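Local coordinates for protein transcriptional regulator (Mesorhizobium loti, PDB 3BHQ) that probably binds cis-regulatory DNA through a helix-turn-helix motif and regulates transcription, as other members of the TetR family do, at residues Glu89-Ile100 / Leu191-Phe202; Lys56-Val64 / Leu114-Leu125. All coordinates share one frame; numbering follows the deposited sequence. Where two conformers were deposited one is given.

Interaction 1. Residues Glu89-Ile100 / Leu191-Phe202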
loop_
_atom_site.group_PDB
_atom_site.type_symbol
_atom_site.label_atom_id
_atom_site.label_comp_id
_atom_site.label_asym_id
_atom_site.label_seq_id
_atom_site.Cartn_x
_atom_site.Cartn_y
_atom_site.Cartn_z
ATOM N N GLU A 89 -14.302 22.834 3.117
ATOM C CA GLU A 89 -14.797 21.502 3.458
ATOM C C GLU A 89 -15.474 20.872 2.234
ATOM O O GLU A 89 -15.125 19.770 1.862
ATOM C CB GLU A 89 -15.672 21.417 4.721
ATOM C CG GLU A 89 -15.841 19.940 5.197
ATOM C CD GLU A 89 -16.352 19.770 6.636
ATOM O OE1 GLU A 89 -17.109 20.637 7.122
ATOM O OE2 GLU A 89 -16.010 18.742 7.270
ATOM N N GLY A 90 -16.391 21.575 1.612
ATOM C CA GLY A 90 -17.018 21.044 0.390
ATOM C C GLY A 90 -16.022 20.818 -0.739
ATOM O O GLY A 90 -16.087 19.824 -1.439
ATOM N N GLY A 91 -15.101 21.766 -0.932
ATOM C CA GLY A 91 -14.097 21.664 -1.970
ATOM C C GLY A 91 -13.217 20.441 -1.775
ATOM O O GLY A 91 -12.993 19.688 -2.716
ATOM N N LEU A 92 -12.765 20.240 -0.544
ATOM C CA LEU A 92 -11.948 19.052 -0.213
ATOM C C LEU A 92 -12.732 17.755 -0.336
ATOM O O LEU A 92 -12.155 16.735 -0.734
ATOM C CB LEU A 92 -11.301 19.173 1.170
ATOM C CG LEU A 92 -10.080 20.096 1.221
ATOM C CD1 LEU A 92 -9.777 20.578 2.643
ATOM C CD2 LEU A 92 -8.879 19.428 0.553
ATOM N N GLN A 93 -14.007 17.772 0.048
ATOM C CA GLN A 93 -14.891 16.616 -0.127
ATOM C C GLN A 93 -14.975 16.241 -1.603
ATOM O O GLN A 93 -14.843 15.068 -1.959
ATOM C CB GLN A 93 -16.291 16.855 0.389
ATOM C CG GLN A 93 -16.444 16.858 1.884
ATOM C CD GLN A 93 -17.825 17.280 2.349
ATOM O OE1 GLN A 93 -18.681 17.667 1.542
ATOM N NE2 GLN A 93 -18.044 17.252 3.653
ATOM N N GLN A 94 -15.177 17.243 -2.478
ATOM C CA GLN A 94 -15.241 16.953 -3.918
ATOM C C GLN A 94 -13.938 16.380 -4.433
ATOM O O GLN A 94 -13.954 15.423 -5.206
ATOM C CB GLN A 94 -15.733 18.183 -4.731
ATOM C CG GLN A 94 -17.167 18.566 -4.418
ATOM C CD GLN A 94 -18.140 17.417 -4.691
ATOM O OE1 GLN A 94 -18.165 16.876 -5.792
ATOM N NE2 GLN A 94 -18.898 17.033 -3.685
ATOM N N LEU A 95 -12.807 16.920 -3.991
ATOM C CA LEU A 95 -11.494 16.376 -4.387
ATOM C C LEU A 95 -11.325 14.940 -3.887
ATOM O O LEU A 95 -10.937 14.056 -4.670
ATOM C CB LEU A 95 -10.337 17.236 -3.838
ATOM C CG LEU A 95 -8.898 16.757 -4.041
ATOM C CD1 LEU A 95 -8.659 16.596 -5.550
ATOM C CD2 LEU A 95 -7.883 17.692 -3.429
ATOM N N ALA A 96 -11.610 14.733 -2.605
ATOM C CA ALA A 96 -11.458 13.389 -1.978
ATOM C C ALA A 96 -12.299 12.336 -2.668
ATOM O O ALA A 96 -11.832 11.217 -2.926
ATOM C CB ALA A 96 -11.807 13.428 -0.516
ATOM N N ARG A 97 -13.545 12.675 -2.977
ATOM C CA ARG A 97 -14.436 11.753 -3.688
ATOM C C ARG A 97 -13.885 11.382 -5.072
ATOM O O ARG A 97 -13.922 10.202 -5.463
ATOM C CB ARG A 97 -15.849 12.335 -3.793
ATOM C CG ARG A 97 -16.561 12.455 -2.458
ATOM C CD ARG A 97 -17.795 13.319 -2.605
ATOM N NE ARG A 97 -18.465 13.613 -1.331
ATOM C CZ ARG A 97 -19.667 14.202 -1.245
ATOM N NH1 ARG A 97 -20.367 14.534 -2.333
ATOM N NH2 ARG A 97 -20.208 14.447 -0.057
ATOM N N ARG A 98 -13.338 12.364 -5.806
ATOM C CA ARG A 98 -12.741 12.104 -7.127
ATOM C C ARG A 98 -11.462 11.271 -7.009
ATOM O O ARG A 98 -11.236 10.370 -7.820
ATOM C CB ARG A 98 -12.439 13.398 -7.896
ATOM C CG ARG A 98 -13.660 14.202 -8.295
ATOM C CD ARG A 98 -14.473 13.566 -9.446
ATOM N NE ARG A 98 -13.738 13.555 -10.721
ATOM C CZ ARG A 98 -13.130 12.514 -11.306
ATOM N NH1 ARG A 98 -12.507 12.715 -12.467
ATOM N NH2 ARG A 98 -13.139 11.284 -10.783
ATOM N N LEU A 99 -10.623 11.572 -6.004
ATOM C CA LEU A 99 -9.361 10.817 -5.774
ATOM C C LEU A 99 -9.651 9.354 -5.518
ATOM O O LEU A 99 -8.962 8.483 -6.072
ATOM C CB LEU A 99 -8.550 11.374 -4.595
ATOM C CG LEU A 99 -7.924 12.760 -4.702
ATOM C CD1 LEU A 99 -7.276 13.118 -3.353
ATOM C CD2 LEU A 99 -6.909 12.838 -5.859
ATOM N N ILE A 100 -10.628 9.075 -4.663
ATOM C CA ILE A 100 -11.042 7.684 -4.384
ATOM C C ILE A 100 -11.474 6.994 -5.651
ATOM O O ILE A 100 -11.028 5.911 -5.955
ATOM C CB ILE A 100 -12.235 7.583 -3.390
ATOM C CG1 ILE A 100 -11.747 7.925 -1.993
ATOM C CG2 ILE A 100 -12.869 6.162 -3.399
ATOM C CD1 ILE A 100 -12.849 7.955 -0.957
ATOM N N LEU A 191 -18.620 5.401 -0.343
ATOM C CA LEU A 191 -17.497 6.188 -0.914
ATOM C C LEU A 191 -17.493 7.623 -0.345
ATOM O O LEU A 191 -16.469 8.086 0.181
ATOM C CB LEU A 191 -17.585 6.217 -2.454
ATOM C CG LEU A 191 -16.478 6.934 -3.260
ATOM C CD1 LEU A 191 -16.337 6.362 -4.686
ATOM C CD2 LEU A 191 -16.630 8.480 -3.329
ATOM N N GLU A 192 -18.655 8.283 -0.422
ATOM C CA GLU A 192 -18.822 9.647 0.083
ATOM C C GLU A 192 -18.626 9.742 1.603
ATOM O O GLU A 192 -17.913 10.639 2.073
ATOM C CB GLU A 192 -20.180 10.235 -0.343
ATOM C CG GLU A 192 -20.285 10.426 -1.881
ATOM C CD GLU A 192 -21.644 10.949 -2.356
ATOM O OE1 GLU A 192 -22.553 11.186 -1.524
ATOM O OE2 GLU A 192 -21.794 11.124 -3.584
ATOM N N ARG A 193 -19.224 8.827 2.376
ATOM C CA ARG A 193 -19.041 8.861 3.837
ATOM C C ARG A 193 -17.569 8.771 4.226
ATOM O O ARG A 193 -17.113 9.436 5.172
ATOM C CB ARG A 193 -19.802 7.743 4.559
ATOM C CG ARG A 193 -21.305 7.961 4.711
ATOM C CD ARG A 193 -21.843 7.126 5.878
ATOM N NE ARG A 193 -21.540 5.703 5.707
ATOM C CZ ARG A 193 -22.218 4.846 4.928
ATOM N NH1 ARG A 193 -23.295 5.228 4.217
ATOM N NH2 ARG A 193 -21.814 3.574 4.869
ATOM N N HIS A 194 -16.842 7.930 3.489
ATOM C CA HIS A 194 -15.416 7.717 3.728
ATOM C C HIS A 194 -14.573 8.957 3.404
ATOM O O HIS A 194 -13.770 9.389 4.210
ATOM C CB HIS A 194 -14.895 6.534 2.911
ATOM C CG HIS A 194 -13.488 6.171 3.248
ATOM N ND1 HIS A 194 -13.173 5.493 4.405
ATOM C CD2 HIS A 194 -12.311 6.427 2.628
ATOM C CE1 HIS A 194 -11.864 5.327 4.470
ATOM N NE2 HIS A 194 -11.319 5.913 3.423
ATOM N N ALA A 195 -14.773 9.492 2.207
ATOM C CA ALA A 195 -14.074 10.697 1.791
ATOM C C ALA A 195 -14.359 11.851 2.778
ATOM O O ALA A 195 -13.437 12.525 3.232
ATOM C CB ALA A 195 -14.497 11.085 0.359
ATOM N N ASP A 196 -15.622 12.022 3.165
ATOM C CA ASP A 196 -16.008 13.122 4.051
ATOM C C ASP A 196 -15.433 13.024 5.448
ATOM O O ASP A 196 -15.016 14.028 6.020
ATOM C CB ASP A 196 -17.524 13.279 4.126
ATOM C CG ASP A 196 -18.152 13.607 2.792
ATOM O OD1 ASP A 196 -17.460 13.787 1.750
ATOM O OD2 ASP A 196 -19.393 13.633 2.788
ATOM N N ALA A 197 -15.409 11.807 6.003
ATOM C CA ALA A 197 -14.790 11.575 7.293
ATOM C C ALA A 197 -13.266 11.875 7.253
ATOM O O ALA A 197 -12.730 12.464 8.184
ATOM C CB ALA A 197 -15.047 10.116 7.742
ATOM N N SER A 198 -12.601 11.511 6.153
ATOM C CA SER A 198 -11.164 11.786 5.967
ATOM C C SER A 198 -10.908 13.315 5.912
ATOM O O SER A 198 -9.959 13.832 6.483
ATOM C CB SER A 198 -10.611 11.130 4.701
ATOM O OG SER A 198 -10.915 9.740 4.653
ATOM N N VAL A 199 -11.761 14.021 5.168
ATOM C CA VAL A 199 -11.681 15.486 5.054
ATOM C C VAL A 199 -11.945 16.180 6.386
ATOM O O VAL A 199 -11.260 17.144 6.731
ATOM C CB VAL A 199 -12.610 15.998 3.942
ATOM C CG1 VAL A 199 -12.778 17.552 3.982
ATOM C CG2 VAL A 199 -12.107 15.531 2.614
ATOM N N GLU A 200 -12.917 15.702 7.159
ATOM C CA GLU A 200 -13.166 16.258 8.493
ATOM C C GLU A 200 -11.938 16.165 9.378
ATOM O O GLU A 200 -11.572 17.127 10.041
ATOM C CB GLU A 200 -14.348 15.569 9.164
ATOM C CG GLU A 200 -14.727 16.126 10.523
ATOM C CD GLU A 200 -15.953 15.431 11.085
ATOM O OE1 GLU A 200 -17.060 15.691 10.569
ATOM O OE2 GLU A 200 -15.806 14.636 12.044
ATOM N N ALA A 201 -11.290 14.999 9.374
ATOM C CA ALA A 201 -10.082 14.823 10.164
ATOM C C ALA A 201 -8.950 15.718 9.651
ATOM O O ALA A 201 -8.218 16.345 10.408
ATOM C CB ALA A 201 -9.657 13.350 10.145
ATOM N N PHE A 202 -8.788 15.763 8.328
ATOM C CA PHE A 202 -7.796 16.624 7.688
ATOM C C PHE A 202 -7.955 18.091 8.095
ATOM O O PHE A 202 -6.960 18.738 8.437
ATOM C CB PHE A 202 -7.860 16.492 6.163
ATOM C CG PHE A 202 -6.874 17.372 5.437
ATOM C CD1 PHE A 202 -5.599 16.914 5.150
ATOM C CD2 PHE A 202 -7.237 18.659 5.031
ATOM C CE1 PHE A 202 -4.719 17.726 4.460
ATOM C CE2 PHE A 202 -6.340 19.483 4.364
ATOM C CZ PHE A 202 -5.084 19.007 4.089
HETATM O O HOH W 1 -16.078 16.479 5.592
#
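Arg97 and Asp196 meet side-on in a helix-helix packing of the all-helical C-terminal domain of a TetR-family regulator, where helix 88-103 crosses helix 188-206 with the segment axes 8.6 Å apart and their directions at 129°. The guanidinium and carboxylate planes are nearly coplanar, 26° apart, and two nitrogens grip one oxygen each: Arg97 NE reaches Asp196 OD1 at 3.2 Å and Arg97 NH2 reaches Asp196 OD2 at 3.1 Å, both on syn lone pairs. The arginine chain, extended from CG to NE, runs over the neighbouring helix as a knob among Leu191, Glu192, Ala195 and Asp196. Glu192 lies across one guanidinium face, its CG 3.7 Å from Arg97 NE; its carboxylate, stacked almost parallel to the guanidinium, adds a long charge contact to which no N-H points. The Gln93 amide stacks on the Asp196 carboxylate, which is thus gripped at its edge by the arginine and covered over a face by the glutamine. An alanine in place of Arg97 would probably leave the Asp196 carboxylate without its charged mate and open a gap beside Glu192 and the Ala195 methyl.

Ala96 CB faces Ala195 CB at 3.7 Å, the small side chains letting the backbones come close. Val199 is the reciprocal knob, set among Glu89, Leu92, Gln93 and Ala96; with CG1 anti to the backbone N (chi1 168°), that methyl meets Leu92 CB while CG2 rests on Leu92 O. At the other end Ile100 runs alongside Leu191 in the opposite direction, and Ile100 CD1 touches the edge of the His194 ring, whose NE2 bonds to Leu170 O. One water joins three polar groups: it accepts from Gln93 NE2 and donates to Glu89 OE2 and, at 2.7 Å, to Asp196 O.

Interaction 2. Residues Lys56-Val64 / Leu114-Leu125. With EDO (1,2-ethanediol), chain L; EDO (1,2-ethanediol), chain H.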
loop_
_atom_site.group_PDB
_atom_site.type_symbol
_atom_site.label_atom_id
_atom_site.label_comp_id
_atom_site.label_asym_id
_atom_site.label_seq_id
_atom_site.Cartn_x
_atom_site.Cartn_y
_atom_site.Cartn_z
ATOM N N LYS A 56 9.693 -6.672 -24.668
ATOM C CA LYS A 56 8.534 -6.707 -23.820
ATOM C C LYS A 56 8.775 -5.953 -22.501
ATOM O O LYS A 56 7.871 -5.269 -21.988
ATOM C CB LYS A 56 8.116 -8.163 -23.599
ATOM C CG LYS A 56 6.721 -8.341 -23.099
ATOM C CD LYS A 56 6.256 -9.804 -23.133
ATOM C CE LYS A 56 7.042 -10.700 -22.199
ATOM N NZ LYS A 56 6.552 -12.110 -22.243
ATOM N N GLU A 57 10.008 -6.018 -21.990
ATOM C CA GLU A 57 10.359 -5.319 -20.744
ATOM C C GLU A 57 10.278 -3.793 -20.913
ATOM O O GLU A 57 9.754 -3.088 -20.045
ATOM C CB GLU A 57 11.772 -5.725 -20.277
ATOM C CG GLU A 57 12.284 -5.019 -19.034
ATOM C CD GLU A 57 13.556 -5.643 -18.468
ATOM O OE1 GLU A 57 14.325 -6.282 -19.244
ATOM O OE2 GLU A 57 13.792 -5.453 -17.269
ATOM N N THR A 58 10.858 -3.305 -21.995
ATOM C CA THR A 58 10.820 -1.887 -22.360
ATOM C C THR A 58 9.394 -1.395 -22.547
ATOM O O THR A 58 9.015 -0.326 -22.028
ATOM C CB THR A 58 11.711 -1.626 -23.592
ATOM O OG1 THR A 58 13.050 -2.076 -23.331
ATOM C CG2 THR A 58 11.718 -0.129 -23.966
ATOM N N LEU A 59 8.583 -2.184 -23.256
ATOM C CA LEU A 59 7.198 -1.833 -23.487
ATOM C C LEU A 59 6.406 -1.751 -22.160
ATOM O O LEU A 59 5.612 -0.837 -21.981
ATOM C CB LEU A 59 6.571 -2.838 -24.453
ATOM C CG LEU A 59 5.096 -2.644 -24.839
ATOM C CD1 LEU A 59 4.706 -1.212 -25.215
ATOM C CD2 LEU A 59 4.672 -3.603 -25.982
ATOM N N PHE A 60 6.673 -2.667 -21.231
ATOM C CA PHE A 60 6.011 -2.644 -19.902
ATOM C C PHE A 60 6.368 -1.319 -19.180
ATOM O O PHE A 60 5.522 -0.688 -18.539
ATOM C CB PHE A 60 6.438 -3.859 -19.073
ATOM C CG PHE A 60 5.487 -4.283 -17.954
ATOM C CD1 PHE A 60 4.387 -3.521 -17.534
ATOM C CD2 PHE A 60 5.763 -5.468 -17.263
ATOM C CE1 PHE A 60 3.558 -3.987 -16.497
ATOM C CE2 PHE A 60 4.940 -5.912 -16.213
ATOM C CZ PHE A 60 3.854 -5.187 -15.858
ATOM N N GLY A 61 7.620 -0.876 -19.314
ATOM C CA GLY A 61 8.023 0.388 -18.732
ATOM C C GLY A 61 7.245 1.569 -19.297
ATOM O O GLY A 61 6.816 2.458 -18.555
ATOM N N GLU A 62 7.039 1.582 -20.614
ATOM C CA GLU A 62 6.208 2.618 -21.250
ATOM C C GLU A 62 4.731 2.574 -20.813
ATOM O O GLU A 62 4.081 3.619 -20.750
ATOM C CB GLU A 62 6.346 2.553 -22.776
ATOM C CG GLU A 62 7.706 2.997 -23.219
ATOM C CD GLU A 62 7.906 4.510 -23.064
ATOM O OE1 GLU A 62 7.030 5.320 -23.453
ATOM O OE2 GLU A 62 8.954 4.888 -22.599
ATOM N N VAL A 63 4.190 1.364 -20.599
ATOM C CA VAL A 63 2.821 1.191 -20.075
ATOM C C VAL A 63 2.727 1.880 -18.710
ATOM O O VAL A 63 1.787 2.649 -18.452
ATOM C CB VAL A 63 2.454 -0.296 -19.967
ATOM C CG1 VAL A 63 1.252 -0.544 -19.027
ATOM C CG2 VAL A 63 2.193 -0.852 -21.376
ATOM N N VAL A 64 3.708 1.620 -17.857
ATOM C CA VAL A 64 3.718 2.229 -16.485
ATOM C C VAL A 64 3.758 3.745 -16.589
ATOM O O VAL A 64 2.959 4.459 -15.970
ATOM C CB VAL A 64 4.834 1.679 -15.578
ATOM C CG1 VAL A 64 4.936 2.495 -14.260
ATOM C CG2 VAL A 64 4.641 0.161 -15.330
ATOM N N LEU A 114 0.654 -5.890 -10.429
ATOM C CA LEU A 114 1.702 -6.395 -11.339
ATOM C C LEU A 114 3.036 -5.697 -11.120
ATOM O O LEU A 114 4.088 -6.359 -11.145
ATOM C CB LEU A 114 1.283 -6.299 -12.816
ATOM C CG LEU A 114 0.083 -7.125 -13.237
ATOM C CD1 LEU A 114 -0.223 -6.902 -14.698
ATOM C CD2 LEU A 114 0.311 -8.594 -12.965
ATOM N N ILE A 115 2.993 -4.379 -10.938
ATOM C CA ILE A 115 4.204 -3.596 -10.691
ATOM C C ILE A 115 4.888 -4.110 -9.408
ATOM O O ILE A 115 6.076 -4.367 -9.409
ATOM C CB ILE A 115 3.882 -2.104 -10.604
ATOM C CG1 ILE A 115 3.446 -1.571 -11.994
ATOM C CG2 ILE A 115 5.097 -1.337 -10.036
ATOM C CD1 ILE A 115 2.681 -0.179 -11.947
ATOM N N ILE A 116 4.105 -4.326 -8.347
ATOM C CA ILE A 116 4.647 -4.851 -7.075
ATOM C C ILE A 116 5.142 -6.273 -7.199
ATOM O O ILE A 116 6.211 -6.614 -6.678
ATOM C CB ILE A 116 3.568 -4.704 -5.937
ATOM C CG1 ILE A 116 3.343 -3.223 -5.628
ATOM C CG2 ILE A 116 4.027 -5.458 -4.649
ATOM C CD1 ILE A 116 2.127 -2.848 -4.813
ATOM N N ALA A 117 4.398 -7.109 -7.916
ATOM C CA ALA A 117 4.829 -8.485 -8.155
ATOM C C ALA A 117 6.197 -8.572 -8.849
ATOM O O ALA A 117 6.950 -9.528 -8.629
ATOM C CB ALA A 117 3.766 -9.259 -8.971
ATOM N N ASN A 118 6.491 -7.581 -9.688
ATOM C CA ASN A 118 7.747 -7.496 -10.440
ATOM C C ASN A 118 8.827 -6.603 -9.819
ATOM O O ASN A 118 9.793 -6.220 -10.512
ATOM C CB ASN A 118 7.409 -7.061 -11.869
ATOM C CG ASN A 118 6.735 -8.166 -12.641
ATOM O OD1 ASN A 118 7.371 -9.182 -12.944
ATOM N ND2 ASN A 118 5.444 -8.009 -12.934
ATOM N N ALA A 119 8.705 -6.308 -8.521
ATOM C CA ALA A 119 9.658 -5.452 -7.799
ATOM C C ALA A 119 11.103 -5.966 -7.869
ATOM O O ALA A 119 12.039 -5.179 -7.953
ATOM C CB ALA A 119 9.238 -5.284 -6.319
ATOM N N ASP A 120 11.273 -7.285 -7.837
ATOM C CA ASP A 120 12.613 -7.895 -7.911
ATOM C C ASP A 120 13.051 -8.184 -9.325
ATOM O O ASP A 120 14.202 -7.935 -9.670
ATOM C CB ASP A 120 12.678 -9.187 -7.089
ATOM C CG ASP A 120 12.534 -8.924 -5.603
ATOM O OD1 ASP A 120 13.287 -8.083 -5.050
ATOM O OD2 ASP A 120 11.655 -9.537 -4.987
ATOM N N ARG A 121 12.130 -8.698 -10.144
ATOM C CA ARG A 121 12.413 -9.062 -11.529
ATOM C C ARG A 121 12.681 -7.842 -12.416
ATOM O O ARG A 121 13.611 -7.845 -13.268
ATOM C CB ARG A 121 11.208 -9.818 -12.076
ATOM C CG ARG A 121 11.422 -10.462 -13.369
ATOM C CD ARG A 121 10.194 -11.166 -13.793
ATOM N NE ARG A 121 10.447 -11.892 -15.029
ATOM C CZ ARG A 121 9.547 -12.597 -15.696
ATOM N NH1 ARG A 121 8.297 -12.698 -15.256
ATOM N NH2 ARG A 121 9.930 -13.201 -16.817
HETATM N N MSE A 122 11.827 -6.819 -12.268
HETATM C CA MSE A 122 11.932 -5.586 -13.091
HETATM C C MSE A 122 11.711 -4.401 -12.140
HETATM O O MSE A 122 10.647 -3.767 -12.155
HETATM C CB MSE A 122 10.909 -5.605 -14.225
HETATM C CG MSE A 122 11.190 -6.631 -15.310
HETATM SE SE MSE A 122 9.871 -6.770 -16.709
HETATM C CE MSE A 122 8.531 -7.716 -15.693
ATOM N N PRO A 123 12.714 -4.099 -11.297
ATOM C CA PRO A 123 12.593 -3.060 -10.264
ATOM C C PRO A 123 12.287 -1.693 -10.840
ATOM O O PRO A 123 11.690 -0.877 -10.154
ATOM C CB PRO A 123 13.953 -3.084 -9.551
ATOM C CG PRO A 123 14.851 -3.823 -10.411
ATOM C CD PRO A 123 14.066 -4.682 -11.325
ATOM N N GLN A 124 12.686 -1.461 -12.094
ATOM C CA GLN A 124 12.446 -0.161 -12.734
ATOM C C GLN A 124 10.973 0.227 -12.877
ATOM O O GLN A 124 10.663 1.417 -12.948
ATOM C CB GLN A 124 13.175 -0.045 -14.066
ATOM C CG GLN A 124 12.638 -0.847 -15.215
ATOM C CD GLN A 124 12.975 -2.308 -15.226
ATOM O OE1 GLN A 124 13.570 -2.861 -14.295
ATOM N NE2 GLN A 124 12.598 -2.961 -16.348
ATOM N N LEU A 125 10.090 -0.758 -12.941
ATOM C CA LEU A 125 8.654 -0.497 -13.110
ATOM C C LEU A 125 8.128 0.223 -11.863
ATOM O O LEU A 125 7.481 1.275 -11.978
ATOM C CB LEU A 125 7.855 -1.788 -13.358
ATOM C CG LEU A 125 8.296 -2.648 -14.584
ATOM C CD1 LEU A 125 7.473 -3.942 -14.650
ATOM C CD2 LEU A 125 8.242 -1.836 -15.864
HETATM C C1 EDO L . 8.503 -9.270 -5.380
HETATM O O1 EDO L . 9.360 -10.393 -5.093
HETATM C C2 EDO L . 7.080 -9.779 -5.228
HETATM O O2 EDO L . 6.770 -10.836 -6.165
HETATM C C1 EDO H . 12.565 -9.537 -17.335
HETATM O O1 EDO H . 12.669 -10.810 -16.691
HETATM C C2 EDO H . 13.029 -9.662 -18.782
HETATM O O2 EDO H . 12.007 -10.298 -19.569
HETATM O O HOH W 2 11.187 -1.460 -18.327
HETATM O O HOH W 3 15.128 -6.584 -15.263
#
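The Phe60 ring receives Leu125 CD1 over one face, a CH-pi contact with the methyl 3.7 Å from the ring centroid and 20° off its normal. Leu114 CB lies at the ring's edge, near its plane, while Met122 CE, of a selenomethionine, and Asn118 ND2 approach obliquely. Phe25 of helix 9-28 also stacks on this ring. Phe60 CG lies anti to the backbone N (chi1 -157°), which lays the ring across toward Leu125, Leu114 and Met122.

The Asn118 amide, turned 78° from the ring, is held by its own segment: ND2 donates to Leu114 O at 2.8 Å from above the carbonyl plane. Beside the ring, Leu125 CD2 packs 3.6 Å from Gly61 N. One turn on, Val64 and Ile115 meet tip to tip, with Val64 CG2 3.9 Å from Ile115 CD1.

The polar part of the contact centres on Glu57, whose extended chain runs antiparallel beside Met122. Gln124 NE2 gives Glu57 OE2 a bond of 2.9 Å, met on the anti side and out of the carboxylate plane. One water joins the same oxygen to Arg121 O, and another links Glu57 O to Gln124 NE2. Arg121 also forms a salt bridge with Asp31. With the start of helix 56-83 packed on 114-125, the arrangement is the interdomain junction typical of TetR-family regulators, between the predicted helix-turn-helix domain and the helical C-terminal domain.

Interactions 1 and 2 lie on opposite sides of the chain's centre, their own centres 32 Å apart and their nearest atoms about 16 Å apart, so neither touches the other. Helix 56-83 provides the physical route between them: its start packs in interaction 2, and farther along Leu82 touches Leu92 of interaction 1. The segments alternate along the chain, with helices 56-83, 88-103 and 106-117 following one another. Both contacts also come near the second subunit, whose His165 packs on Ala201 and whose Phe180 packs on Ile115. The ethanediols near interaction 2 probably come from the crystallisation liquor.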